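PDB 1UAI: polyguluronate lyase from Corynebacterium sp., which probably cleaves the poly(alpha-L-guluronate) blocks of alginate as a polysaccharide lyase. Local coordinates for residues L106-P111 against S208-Q213. Sequence-based numbering, arbitrary orientation.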
loop_
_atom_site.group_PDB
_atom_site.type_symbol
_atom_site.label_atom_id
_atom_site.label_comp_id
_atom_site.label_asym_id
_atom_site.label_seq_id
_atom_site.Cartn_x
_atom_site.Cartn_y
_atom_site.Cartn_z
ATOM N N LEU A 106 -4.603 12.167 6.393
ATOM C CA LEU A 106 -5.639 11.956 5.395
ATOM C C LEU A 106 -5.898 13.220 4.598
ATOM O O LEU A 106 -5.749 14.330 5.109
ATOM C CB LEU A 106 -6.940 11.525 6.074
ATOM C CG LEU A 106 -6.918 10.167 6.776
ATOM C CD1 LEU A 106 -8.172 9.997 7.615
ATOM C CD2 LEU A 106 -6.805 9.061 5.737
ATOM N N PRO A 107 -6.284 13.070 3.326
ATOM C CA PRO A 107 -6.560 14.252 2.509
ATOM C C PRO A 107 -7.835 14.940 2.988
ATOM O O PRO A 107 -8.665 14.336 3.675
ATOM C CB PRO A 107 -6.693 13.677 1.100
ATOM C CG PRO A 107 -7.196 12.284 1.343
ATOM C CD PRO A 107 -6.393 11.833 2.533
ATOM N N GLU A 108 -7.978 16.210 2.630
ATOM C CA GLU A 108 -9.148 16.993 3.000
ATOM C C GLU A 108 -10.361 16.570 2.175
ATOM O O GLU A 108 -10.217 15.986 1.101
ATOM C CB GLU A 108 -8.882 18.481 2.748
ATOM C CG GLU A 108 -7.783 19.095 3.597
ATOM C CD GLU A 108 -8.165 19.182 5.061
ATOM O OE1 GLU A 108 -9.278 19.669 5.352
ATOM O OE2 GLU A 108 -7.355 18.774 5.918
ATOM N N VAL A 109 -11.548 16.867 2.700
ATOM C CA VAL A 109 -12.825 16.600 2.039
ATOM C C VAL A 109 -13.213 15.135 1.844
ATOM O O VAL A 109 -14.318 14.731 2.204
ATOM C CB VAL A 109 -12.878 17.309 0.664
ATOM C CG1 VAL A 109 -14.279 17.227 0.094
ATOM C CG2 VAL A 109 -12.443 18.761 0.807
ATOM N N LYS A 110 -12.311 14.360 1.249
ATOM C CA LYS A 110 -12.515 12.937 0.982
ATOM C C LYS A 110 -11.330 12.258 1.665
ATOM O O LYS A 110 -10.338 11.912 1.020
ATOM C CB LYS A 110 -12.488 12.696 -0.531
ATOM C CG LYS A 110 -12.884 11.299 -0.980
ATOM C CD LYS A 110 -12.916 11.212 -2.502
ATOM C CE LYS A 110 -13.450 9.873 -2.986
ATOM N NZ LYS A 110 -12.580 8.734 -2.582
ATOM N N PRO A 111 -11.418 12.066 2.992
ATOM C CA PRO A 111 -10.359 11.446 3.796
ATOM C C PRO A 111 -10.230 9.940 3.607
ATOM O O PRO A 111 -10.394 9.170 4.557
ATOM C CB PRO A 111 -10.765 11.824 5.214
ATOM C CG PRO A 111 -12.256 11.700 5.146
ATOM C CD PRO A 111 -12.604 12.359 3.821
ATOM N N SER A 208 0.300 20.137 -2.403
ATOM C CA SER A 208 1.094 19.025 -1.904
ATOM C C SER A 208 0.986 18.917 -0.386
ATOM O O SER A 208 1.460 17.947 0.201
ATOM C CB SER A 208 2.558 19.183 -2.321
ATOM O OG SER A 208 2.701 19.049 -3.724
ATOM N N SER A 209 0.359 19.906 0.245
ATOM C CA SER A 209 0.180 19.896 1.697
ATOM C C SER A 209 -1.126 19.195 2.088
ATOM O O SER A 209 -1.439 19.060 3.272
ATOM C CB SER A 209 0.182 21.325 2.246
ATOM O OG SER A 209 -0.920 22.060 1.750
ATOM N N ASN A 210 -1.878 18.768 1.079
ATOM C CA ASN A 210 -3.150 18.060 1.252
ATOM C C ASN A 210 -2.801 16.635 0.834
ATOM O O ASN A 210 -2.732 16.334 -0.358
ATOM C CB ASN A 210 -4.192 18.672 0.314
ATOM C CG ASN A 210 -5.548 18.018 0.432
ATOM O OD1 ASN A 210 -5.731 17.062 1.186
ATOM N ND2 ASN A 210 -6.513 18.527 -0.324
ATOM N N TYR A 211 -2.598 15.755 1.811
ATOM C CA TYR A 211 -2.134 14.414 1.486
ATOM C C TYR A 211 -2.513 13.272 2.409
ATOM O O TYR A 211 -3.008 13.462 3.521
ATOM C CB TYR A 211 -0.605 14.458 1.414
ATOM C CG TYR A 211 0.043 14.835 2.743
ATOM C CD1 TYR A 211 0.288 13.873 3.728
ATOM C CD2 TYR A 211 0.390 16.158 3.022
ATOM C CE1 TYR A 211 0.864 14.220 4.954
ATOM C CE2 TYR A 211 0.963 16.517 4.244
ATOM C CZ TYR A 211 1.199 15.544 5.204
ATOM O OH TYR A 211 1.775 15.899 6.404
ATOM N N GLY A 212 -2.244 12.074 1.905
ATOM C CA GLY A 212 -2.444 10.863 2.664
ATOM C C GLY A 212 -1.036 10.365 2.959
ATOM O O GLY A 212 -0.129 10.521 2.134
ATOM N N GLN A 213 -0.837 9.792 4.139
ATOM C CA GLN A 213 0.470 9.270 4.514
ATOM C C GLN A 213 0.321 8.020 5.359
ATOM O O GLN A 213 -0.558 7.939 6.221
ATOM C CB GLN A 213 1.274 10.312 5.296
ATOM C CG GLN A 213 2.617 9.791 5.803
ATOM C CD GLN A 213 3.443 10.869 6.473
ATOM O OE1 GLN A 213 3.792 11.870 5.850
ATOM N NE2 GLN A 213 3.760 10.670 7.746
#
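Leu-106 meets Gly-212 and the carbonyl of Tyr-211 through its main chain: the two CA atoms of Leu-106 and Gly-212 are 4.3 Å apart, and Leu-106 C lies 3.1 Å from Tyr-211 O. The leucine CB points away from 208-213, and its side chain packs instead on Leu-130 of strand 124-131. Pro-107 N lies 3.3 Å from Tyr-211 O but has no hydrogen to donate, so this approach is not a hydrogen bond; that oxygen is hydrogen-bonded to His-105 ND1. The proline ring lies beside 208-213, its CB 3.5 Å from Asn-210 OD1 and its CD 4.1 Å from Gly-212 CA.

At Glu-108 the contact passes to the Asn-210 side chain: Glu-108 N donates to Asn-210 OD1 at 2.8 Å. The bond is nearly straight at hydrogen (166°), with the donor 22° out of the carbonyl plane. Asn-210 CG stands anti to its own backbone N (chi1 -179°), and OD1 eclipses CA about the next bond. OD1 also touches Pro-107 CA at 3.2 Å, while ND2 is held by Pro-205 O and Ser-203 OG, so both ends of the buried amide are engaged. Glu-108 CG packs against it, 3.8 Å from OD1.

This single side-chain-to-backbone bond joins the two runs just past the paired ends of antiparallel strands 95-105 and 211-223, where the chain leaves one sheet for strand 112-119 of the other, a connection between sheets of the jellyroll beta-sandwich.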